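Local coordinates for quinonprotein alcohol dehydrogenase-like protein (PDB 4R5O) that is of unknown function but binds calcium and joins an immunoglobulin-like beta-sandwich domain to a seven-bladed beta-propeller, at residues E118-Y123 / V409-D414; K102-V107 / N113-E118; V388-E393 / V401-D406. All coordinates share one frame; numbering follows the deposited sequence.

Contact 1 of 3, residues E118-Y123 / V409-D414. With CA (calcium ion), chain M.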
loop_
_atom_site.group_PDB
_atom_site.type_symbol
_atom_site.label_atom_id
_atom_site.label_comp_id
_atom_site.label_asym_id
_atom_site.label_seq_id
_atom_site.Cartn_x
_atom_site.Cartn_y
_atom_site.Cartn_z
ATOM N N GLU A 118 -10.212 12.305 -9.785
ATOM C CA GLU A 118 -11.270 12.834 -10.645
ATOM C C GLU A 118 -12.409 13.394 -9.797
ATOM O O GLU A 118 -12.858 14.515 -10.066
ATOM C CB GLU A 118 -11.801 11.777 -11.628
ATOM C CG GLU A 118 -10.879 11.529 -12.810
ATOM C CD GLU A 118 -11.415 10.602 -13.891
ATOM O OE1 GLU A 118 -12.397 9.864 -13.636
ATOM O OE2 GLU A 118 -10.822 10.593 -14.993
ATOM N N LYS A 119 -12.860 12.628 -8.785
ATOM C CA LYS A 119 -13.934 13.008 -7.867
ATOM C C LYS A 119 -13.412 13.861 -6.696
ATOM O O LYS A 119 -14.221 14.400 -5.950
ATOM C CB LYS A 119 -14.639 11.757 -7.302
ATOM C CG LYS A 119 -15.252 10.818 -8.340
ATOM C CD LYS A 119 -15.853 9.573 -7.709
ATOM C CE LYS A 119 -16.468 8.648 -8.735
ATOM N NZ LYS A 119 -17.098 7.438 -8.125
ATOM N N LYS A 120 -12.074 13.961 -6.507
ATOM C CA LYS A 120 -11.410 14.648 -5.369
ATOM C C LYS A 120 -12.004 14.119 -4.042
ATOM O O LYS A 120 -12.328 14.897 -3.133
ATOM C CB LYS A 120 -11.503 16.188 -5.451
ATOM C CG LYS A 120 -10.614 16.844 -6.518
ATOM C CD LYS A 120 -10.575 18.375 -6.324
ATOM C CE LYS A 120 -9.517 19.128 -7.106
ATOM N NZ LYS A 120 -9.727 19.115 -8.569
ATOM N N THR A 121 -12.192 12.781 -3.977
ATOM C CA THR A 121 -12.810 12.092 -2.849
ATOM C C THR A 121 -11.895 10.998 -2.336
ATOM O O THR A 121 -11.325 10.238 -3.128
ATOM C CB THR A 121 -14.186 11.512 -3.274
ATOM O OG1 THR A 121 -15.028 12.592 -3.688
ATOM C CG2 THR A 121 -14.877 10.742 -2.162
ATOM N N ALA A 122 -11.799 10.917 -0.991
ATOM C CA ALA A 122 -11.044 9.925 -0.254
ATOM C C ALA A 122 -11.949 8.851 0.294
ATOM O O ALA A 122 -13.012 9.162 0.818
ATOM C CB ALA A 122 -10.294 10.588 0.878
ATOM N N TYR A 123 -11.542 7.592 0.174
ATOM C CA TYR A 123 -12.265 6.438 0.708
ATOM C C TYR A 123 -11.360 5.779 1.727
ATOM O O TYR A 123 -10.281 5.307 1.373
ATOM C CB TYR A 123 -12.708 5.473 -0.407
ATOM C CG TYR A 123 -13.525 6.124 -1.498
ATOM C CD1 TYR A 123 -14.900 6.282 -1.366
ATOM C CD2 TYR A 123 -12.924 6.569 -2.671
ATOM C CE1 TYR A 123 -15.654 6.889 -2.364
ATOM C CE2 TYR A 123 -13.667 7.192 -3.670
ATOM C CZ TYR A 123 -15.033 7.345 -3.515
ATOM O OH TYR A 123 -15.774 7.957 -4.496
ATOM N N VAL A 409 -0.430 23.227 -7.098
ATOM C CA VAL A 409 -1.212 22.340 -6.220
ATOM C C VAL A 409 -2.476 21.942 -6.953
ATOM O O VAL A 409 -3.204 22.810 -7.429
ATOM C CB VAL A 409 -1.527 22.977 -4.833
ATOM C CG1 VAL A 409 -2.398 22.058 -3.974
ATOM C CG2 VAL A 409 -0.242 23.357 -4.095
ATOM N N LEU A 410 -2.721 20.638 -7.061
ATOM C CA LEU A 410 -3.898 20.094 -7.743
ATOM C C LEU A 410 -4.853 19.421 -6.771
ATOM O O LEU A 410 -6.059 19.409 -7.013
ATOM C CB LEU A 410 -3.478 19.074 -8.827
ATOM C CG LEU A 410 -2.647 19.588 -10.008
ATOM C CD1 LEU A 410 -2.344 18.458 -10.956
ATOM C CD2 LEU A 410 -3.353 20.713 -10.756
ATOM N N HIS A 411 -4.314 18.808 -5.708
ATOM C CA HIS A 411 -5.095 18.094 -4.698
ATOM C C HIS A 411 -4.471 18.208 -3.325
ATOM O O HIS A 411 -3.256 18.302 -3.199
ATOM C CB HIS A 411 -5.224 16.602 -5.047
ATOM C CG HIS A 411 -5.733 16.315 -6.421
ATOM N ND1 HIS A 411 -7.063 16.253 -6.688
ATOM C CD2 HIS A 411 -5.056 16.069 -7.560
ATOM C CE1 HIS A 411 -7.163 15.993 -7.981
ATOM N NE2 HIS A 411 -5.983 15.858 -8.539
ATOM N N THR A 412 -5.306 18.163 -2.296
ATOM C CA THR A 412 -4.899 18.148 -0.906
ATOM C C THR A 412 -5.747 17.074 -0.252
ATOM O O THR A 412 -6.980 17.159 -0.281
ATOM C CB THR A 412 -5.005 19.537 -0.256
ATOM O OG1 THR A 412 -4.211 20.468 -0.988
ATOM C CG2 THR A 412 -4.551 19.535 1.203
ATOM N N VAL A 413 -5.102 16.031 0.256
ATOM C CA VAL A 413 -5.758 14.930 0.954
ATOM C C VAL A 413 -5.468 15.110 2.437
ATOM O O VAL A 413 -4.308 15.041 2.839
ATOM C CB VAL A 413 -5.305 13.549 0.418
ATOM C CG1 VAL A 413 -6.135 12.419 1.023
ATOM C CG2 VAL A 413 -5.358 13.504 -1.103
ATOM N N ASP A 414 -6.486 15.413 3.241
ATOM C CA ASP A 414 -6.285 15.593 4.674
ATOM C C ASP A 414 -6.171 14.219 5.300
ATOM O O ASP A 414 -6.977 13.342 5.009
ATOM C CB ASP A 414 -7.408 16.440 5.306
ATOM C CG ASP A 414 -7.231 16.793 6.783
ATOM O OD1 ASP A 414 -6.082 16.694 7.295
ATOM O OD2 ASP A 414 -8.232 17.213 7.418
HETATM CA CA CA M . -9.199 17.342 0.247
HETATM O O HOH W 1 -9.602 14.761 0.730
HETATM O O HOH W 2 -8.385 18.570 2.354
#

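Contact 2 of 3, residues K102-V107 / N113-E118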
loop_
_atom_site.group_PDB
_atom_site.type_symbol
_atom_site.label_atom_id
_atom_site.label_comp_id
_atom_site.label_asym_id
_atom_site.label_seq_id
_atom_site.Cartn_x
_atom_site.Cartn_y
_atom_site.Cartn_z
ATOM N N LYS A 102 -8.372 5.485 -11.304
ATOM C CA LYS A 102 -8.802 6.888 -11.261
ATOM C C LYS A 102 -8.318 7.612 -9.986
ATOM O O LYS A 102 -9.055 8.409 -9.402
ATOM C CB LYS A 102 -10.345 6.950 -11.348
ATOM C CG LYS A 102 -10.902 6.374 -12.658
ATOM C CD LYS A 102 -10.357 7.090 -13.901
ATOM C CE LYS A 102 -10.776 6.417 -15.183
ATOM N NZ LYS A 102 -10.217 7.111 -16.373
ATOM N N GLY A 103 -7.050 7.409 -9.638
ATOM C CA GLY A 103 -6.417 8.024 -8.471
ATOM C C GLY A 103 -5.271 7.200 -7.918
ATOM O O GLY A 103 -4.512 6.598 -8.688
ATOM N N PHE A 104 -5.123 7.170 -6.578
ATOM C CA PHE A 104 -4.034 6.388 -5.945
ATOM C C PHE A 104 -4.426 5.857 -4.571
ATOM O O PHE A 104 -5.252 6.476 -3.888
ATOM C CB PHE A 104 -2.749 7.239 -5.790
ATOM C CG PHE A 104 -2.948 8.512 -4.997
ATOM C CD1 PHE A 104 -2.885 8.505 -3.608
ATOM C CD2 PHE A 104 -3.177 9.724 -5.640
ATOM C CE1 PHE A 104 -3.080 9.681 -2.878
ATOM C CE2 PHE A 104 -3.376 10.895 -4.912
ATOM C CZ PHE A 104 -3.307 10.870 -3.537
ATOM N N PHE A 105 -3.789 4.743 -4.148
ATOM C CA PHE A 105 -3.957 4.209 -2.788
ATOM C C PHE A 105 -3.000 4.940 -1.876
ATOM O O PHE A 105 -2.011 5.491 -2.349
ATOM C CB PHE A 105 -3.750 2.678 -2.699
ATOM C CG PHE A 105 -4.600 1.781 -3.589
ATOM C CD1 PHE A 105 -5.916 1.472 -3.245
ATOM C CD2 PHE A 105 -4.060 1.195 -4.730
ATOM C CE1 PHE A 105 -6.681 0.627 -4.049
ATOM C CE2 PHE A 105 -4.819 0.338 -5.528
ATOM C CZ PHE A 105 -6.119 0.061 -5.184
ATOM N N TYR A 106 -3.306 5.035 -0.608
ATOM C CA TYR A 106 -2.383 5.642 0.337
ATOM C C TYR A 106 -2.530 4.861 1.621
ATOM O O TYR A 106 -3.647 4.554 2.049
ATOM C CB TYR A 106 -2.564 7.176 0.518
ATOM C CG TYR A 106 -3.886 7.654 1.092
ATOM C CD1 TYR A 106 -4.968 7.926 0.263
ATOM C CD2 TYR A 106 -4.017 7.939 2.451
ATOM C CE1 TYR A 106 -6.178 8.389 0.781
ATOM C CE2 TYR A 106 -5.220 8.397 2.981
ATOM C CZ TYR A 106 -6.296 8.629 2.138
ATOM O OH TYR A 106 -7.488 9.070 2.638
ATOM N N VAL A 107 -1.394 4.434 2.161
ATOM C CA VAL A 107 -1.314 3.642 3.378
ATOM C C VAL A 107 -1.247 4.631 4.544
ATOM O O VAL A 107 -0.284 5.375 4.669
ATOM C CB VAL A 107 -0.112 2.653 3.319
ATOM C CG1 VAL A 107 -0.016 1.809 4.596
ATOM C CG2 VAL A 107 -0.211 1.764 2.087
ATOM N N ASN A 113 -6.172 3.026 1.850
ATOM C CA ASN A 113 -7.158 4.087 1.605
ATOM C C ASN A 113 -7.056 4.553 0.148
ATOM O O ASN A 113 -5.946 4.555 -0.399
ATOM C CB ASN A 113 -6.928 5.244 2.564
ATOM C CG ASN A 113 -6.710 4.835 3.993
ATOM O OD1 ASN A 113 -7.646 4.602 4.749
ATOM N ND2 ASN A 113 -5.455 4.746 4.400
ATOM N N PHE A 114 -8.176 4.915 -0.501
ATOM C CA PHE A 114 -8.084 5.331 -1.901
ATOM C C PHE A 114 -8.549 6.763 -2.102
ATOM O O PHE A 114 -9.620 7.129 -1.626
ATOM C CB PHE A 114 -8.892 4.409 -2.825
ATOM C CG PHE A 114 -8.787 4.759 -4.297
ATOM C CD1 PHE A 114 -7.663 4.404 -5.037
ATOM C CD2 PHE A 114 -9.845 5.379 -4.959
ATOM C CE1 PHE A 114 -7.595 4.677 -6.408
ATOM C CE2 PHE A 114 -9.758 5.690 -6.325
ATOM C CZ PHE A 114 -8.627 5.353 -7.036
ATOM N N TYR A 115 -7.764 7.553 -2.847
ATOM C CA TYR A 115 -8.119 8.914 -3.205
ATOM C C TYR A 115 -8.327 9.009 -4.722
ATOM O O TYR A 115 -7.407 8.758 -5.502
ATOM C CB TYR A 115 -7.063 9.930 -2.724
ATOM C CG TYR A 115 -7.382 11.358 -3.118
ATOM C CD1 TYR A 115 -8.359 12.089 -2.444
ATOM C CD2 TYR A 115 -6.712 11.980 -4.165
ATOM C CE1 TYR A 115 -8.653 13.407 -2.800
ATOM C CE2 TYR A 115 -6.981 13.306 -4.515
ATOM C CZ TYR A 115 -7.948 14.013 -3.828
ATOM O OH TYR A 115 -8.185 15.319 -4.169
ATOM N N ASP A 116 -9.543 9.404 -5.124
ATOM C CA ASP A 116 -9.937 9.581 -6.517
ATOM C C ASP A 116 -9.540 10.999 -6.982
ATOM O O ASP A 116 -10.094 11.985 -6.493
ATOM C CB ASP A 116 -11.445 9.329 -6.643
ATOM C CG ASP A 116 -11.961 9.110 -8.050
ATOM O OD1 ASP A 116 -11.588 9.891 -8.949
ATOM O OD2 ASP A 116 -12.814 8.206 -8.236
ATOM N N THR A 117 -8.571 11.103 -7.923
ATOM C CA THR A 117 -8.107 12.398 -8.443
ATOM C C THR A 117 -9.167 13.050 -9.375
ATOM O O THR A 117 -9.030 14.236 -9.696
ATOM C CB THR A 117 -6.766 12.267 -9.182
ATOM O OG1 THR A 117 -6.885 11.265 -10.188
ATOM C CG2 THR A 117 -5.607 11.941 -8.253
ATOM N N GLU A 118 -10.212 12.305 -9.785
ATOM C CA GLU A 118 -11.270 12.834 -10.645
ATOM C C GLU A 118 -12.409 13.394 -9.797
ATOM O O GLU A 118 -12.858 14.515 -10.066
ATOM C CB GLU A 118 -11.801 11.777 -11.628
ATOM C CG GLU A 118 -10.879 11.529 -12.810
ATOM C CD GLU A 118 -11.415 10.602 -13.891
ATOM O OE1 GLU A 118 -12.397 9.864 -13.636
ATOM O OE2 GLU A 118 -10.822 10.593 -14.993
#

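Contact 3 of 3, residues V388-E393 / V401-D406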
loop_
_atom_site.group_PDB
_atom_site.type_symbol
_atom_site.label_atom_id
_atom_site.label_comp_id
_atom_site.label_asym_id
_atom_site.label_seq_id
_atom_site.Cartn_x
_atom_site.Cartn_y
_atom_site.Cartn_z
ATOM N N VAL A 388 3.515 14.640 -2.530
ATOM C CA VAL A 388 4.319 15.000 -1.380
ATOM C C VAL A 388 3.496 14.875 -0.102
ATOM O O VAL A 388 2.382 15.393 -0.040
ATOM C CB VAL A 388 4.841 16.435 -1.562
ATOM C CG1 VAL A 388 5.800 16.800 -0.457
ATOM C CG2 VAL A 388 5.519 16.610 -2.917
ATOM N N THR A 389 4.053 14.199 0.927
ATOM C CA THR A 389 3.441 14.028 2.251
ATOM C C THR A 389 4.072 15.029 3.218
ATOM O O THR A 389 5.271 14.981 3.469
ATOM C CB THR A 389 3.581 12.592 2.740
ATOM O OG1 THR A 389 3.015 11.705 1.773
ATOM C CG2 THR A 389 2.966 12.364 4.094
ATOM N N TYR A 390 3.243 15.953 3.736
ATOM C CA TYR A 390 3.632 16.983 4.694
ATOM C C TYR A 390 3.049 16.723 6.076
ATOM O O TYR A 390 1.958 16.147 6.172
ATOM C CB TYR A 390 3.160 18.370 4.224
ATOM C CG TYR A 390 3.776 18.882 2.951
ATOM C CD1 TYR A 390 5.025 19.481 2.955
ATOM C CD2 TYR A 390 3.061 18.882 1.767
ATOM C CE1 TYR A 390 5.581 20.011 1.792
ATOM C CE2 TYR A 390 3.603 19.407 0.597
ATOM C CZ TYR A 390 4.865 19.974 0.612
ATOM O OH TYR A 390 5.420 20.496 -0.535
ATOM N N THR A 391 3.749 17.200 7.139
ATOM C CA THR A 391 3.273 17.148 8.518
ATOM C C THR A 391 3.606 18.467 9.187
ATOM O O THR A 391 4.763 18.906 9.148
ATOM C CB THR A 391 3.828 15.951 9.304
ATOM O OG1 THR A 391 3.475 14.730 8.646
ATOM C CG2 THR A 391 3.326 15.902 10.742
ATOM N N GLU A 392 2.569 19.113 9.776
ATOM C CA GLU A 392 2.733 20.326 10.573
ATOM C C GLU A 392 3.239 19.862 11.924
ATOM O O GLU A 392 2.527 19.143 12.633
ATOM C CB GLU A 392 1.451 21.176 10.656
ATOM C CG GLU A 392 1.059 21.884 9.366
ATOM C CD GLU A 392 -0.069 22.901 9.449
ATOM O OE1 GLU A 392 -0.200 23.572 10.499
ATOM O OE2 GLU A 392 -0.744 23.108 8.416
ATOM N N GLU A 393 4.515 20.165 12.203
ATOM C CA GLU A 393 5.291 19.746 13.375
ATOM C C GLU A 393 4.577 20.056 14.709
ATOM O O GLU A 393 4.490 19.171 15.572
ATOM C CB GLU A 393 6.671 20.448 13.374
ATOM C CG GLU A 393 7.494 20.238 12.102
ATOM C CD GLU A 393 8.813 20.985 11.971
ATOM O OE1 GLU A 393 9.137 21.806 12.860
ATOM O OE2 GLU A 393 9.516 20.759 10.958
ATOM N N VAL A 401 -0.113 16.426 -0.714
ATOM C CA VAL A 401 -0.261 17.486 -1.706
ATOM C C VAL A 401 0.206 16.918 -3.037
ATOM O O VAL A 401 1.291 16.344 -3.123
ATOM C CB VAL A 401 0.468 18.799 -1.323
ATOM C CG1 VAL A 401 0.272 19.863 -2.394
ATOM C CG2 VAL A 401 -0.019 19.317 0.030
ATOM N N VAL A 402 -0.661 17.016 -4.045
ATOM C CA VAL A 402 -0.440 16.554 -5.411
ATOM C C VAL A 402 -0.126 17.777 -6.254
ATOM O O VAL A 402 -1.004 18.633 -6.439
ATOM C CB VAL A 402 -1.647 15.739 -5.976
ATOM C CG1 VAL A 402 -1.415 15.345 -7.434
ATOM C CG2 VAL A 402 -1.982 14.529 -5.116
ATOM N N TYR A 403 1.132 17.876 -6.723
ATOM C CA TYR A 403 1.616 18.961 -7.570
ATOM C C TYR A 403 1.625 18.562 -9.031
ATOM O O TYR A 403 1.859 17.409 -9.347
ATOM C CB TYR A 403 3.045 19.384 -7.165
ATOM C CG TYR A 403 3.179 19.994 -5.783
ATOM C CD1 TYR A 403 2.942 21.350 -5.574
ATOM C CD2 TYR A 403 3.634 19.236 -4.702
ATOM C CE1 TYR A 403 3.097 21.927 -4.315
ATOM C CE2 TYR A 403 3.790 19.804 -3.436
ATOM C CZ TYR A 403 3.512 21.149 -3.247
ATOM O OH TYR A 403 3.681 21.734 -2.014
ATOM N N SER A 404 1.452 19.516 -9.925
ATOM C CA SER A 404 1.572 19.268 -11.357
ATOM C C SER A 404 3.061 19.265 -11.746
ATOM O O SER A 404 3.890 19.659 -10.921
ATOM C CB SER A 404 0.790 20.327 -12.138
ATOM O OG SER A 404 1.312 21.629 -11.916
ATOM N N LYS A 405 3.400 18.862 -12.998
ATOM C CA LYS A 405 4.776 18.908 -13.528
ATOM C C LYS A 405 5.434 20.277 -13.284
ATOM O O LYS A 405 6.648 20.366 -13.104
ATOM C CB LYS A 405 4.808 18.631 -15.049
ATOM C CG LYS A 405 4.148 17.364 -15.578
ATOM C CD LYS A 405 4.348 17.188 -17.108
ATOM C CE LYS A 405 3.727 18.249 -18.002
ATOM N NZ LYS A 405 4.099 18.082 -19.434
ATOM N N ASP A 406 4.596 21.340 -13.302
ATOM C CA ASP A 406 4.926 22.758 -13.173
ATOM C C ASP A 406 4.868 23.271 -11.710
ATOM O O ASP A 406 5.073 24.457 -11.480
ATOM C CB ASP A 406 3.936 23.565 -14.025
ATOM C CG ASP A 406 3.790 23.058 -15.452
ATOM O OD1 ASP A 406 4.807 23.064 -16.195
ATOM O OD2 ASP A 406 2.655 22.659 -15.832
#

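Contact 1 of 3, residues E118-Y123 / V409-D414
K120 lies across H411 at about a right angle, and the touch is made by the middle of the lysine chain: its CG sits 3.6 Å from ND1 of H411, at the ring edge and in the ring plane. Further along, K120 CE comes to 3.5 Å from L410 O. The chain turns at its last torsion (chi4 67°), leaving NZ 4.0 Å from the carbonyl oxygen of L410, so the lysine meets the strand through its methylenes and makes no hydrogen bond to it.

The imidazole is positioned from outside the two segments. Its ND1 is hydrogen-bonded to the hydroxyl of Y115, whose ring stands steeply to it, while V402 touches it from the neighbouring strand. Both partners sit at strand irregularities. K120 and T121 form a G1 beta bulge against D116, with K120 in a left-handed backbone conformation; L410 and H411 form a classic bulge against V402. Next to the first of these, the T121 hydroxyl OG1 donates to K119 O at 3.0 Å, approaching from above the carbonyl plane.

One residue beyond H411, the main-chain oxygen of T412 binds a calcium ion at 2.3 Å, and two waters complete the ligands modelled here. Strands 121-123 and 409-416 are edge strands of two propeller blades, and the contact spans them. Chemically it is a sparse, partly exposed seam: aliphatic lysine carbon against an imidazole edge, with the nearby ammonium group probably disfavouring protonation of the histidine.

Contact 2 of 3, residues K102-V107 / N113-E118
F104 and Y115 exchange two backbone hydrogen bonds, the straighter one running from Y115 N to F104 O at 2.9 Å with an angle of 177° at the hydrogen. Two residues along, Y106 and N113 form the next hydrogen-bonded pair of this antiparallel hairpin. There Y106 O is gripped twice by one residue: N113 N and N113 ND2 both donate to it at 3.0 Å, reaching it from opposite faces of the carbonyl plane. The amide of N113 is further fixed by D125 N, which donates to OD1, and by A108 O, which takes a bond from ND2.

At the other end the pairing frays. T117 N gives a weak bond to K102 O, and G103, with backbone angles suited to glycine, lays its CA against Y115 O. D116 OD1 accepts from E118 N, closing an Asx turn, and also from K119 N. Beyond the turn, K102 NZ and E118 OE2 make a long, weak salt bridge of 3.8 Å.

Packing divides between the two faces of the sheet. On one, the edge of F114 points at the face of F105, centroids 5.5 Å apart and planes at 63°. On the other, N113 CB lies over the Y106 ring, 3.6 Å from its centroid, a CH-pi contact. Y115 CB covers a face of F104 likewise, 4.2 Å from the centroid. Both F104 and Y106 hold CG between backbone N and carbonyl carbon, which swings their rings over the partner strand. The hairpin of this blade is therefore polar along its backbone and side-chain amide and aromatic on both faces, with a long, weak ion pair at the more exposed end.

Contact 3 of 3, residues V388-E393 / V401-D406
The middle hairpin of a four-stranded propeller blade, strands 386-392 and 397-403, provides this contact, and its geometry is nearly symmetric. V388 and V401 form an antiparallel hydrogen-bonded pair: V388 N donates to V401 O at 2.9 Å, and V401 N returns a bond to V388 O at 2.8 Å.

Two residues further along each strand stands a tyrosine on the same face as the valines. Y390 and Y403 both turn CG away from the carbonyl carbon and beside the backbone N (chi1 -64° and -65°), which lays each ring back over the valine two residues earlier, and the two come from opposite directions to meet over the valine pair. Each valine serves both rings. V401 CG2 fits the edge of the Y390 ring, 3.6 Å from CD2, while V401 CG1 lies over a face of Y403. V388 repeats this with the roles exchanged: CG2 rests at the edge of Y403, 3.7 Å from CE2, and CG1 covers a face of Y390. Each ring thus has a valine branch over a face and another at its edge.

Residues around them close the buried patch. I365 from a loop touches both tyrosines, I373 of strand 371-379 lies against V388 and Y390, and V409 of the neighbouring strand 409-416 packs on V401 and Y403. Within this apolar setting the two phenol oxygens pair with each other, Y390 OH and Y403 OH sharing a hydrogen bond of 2.6 Å in which either oxygen could be the donor.

How the contacts relate
Contact 2 comes first along the chain and ends at E118, where contact 1 begins; contact 3 is nested within the long span of chain that contact 1 encloses. The centres of contacts 1 and 2 are about 8 Å apart, those of 1 and 3 about 12 Å, and those of 2 and 3 about 15 Å. Contact 2 is the hairpin of the blade whose remaining edge strand, 422-424, comes from the C-terminal end, the closure familiar from beta-propellers. Contact 3 is the middle hairpin of the blade preceding that strand. Contact 1 reaches both sheets, through strands 121-123 and 409-416, and so lies where the first and last blades meet.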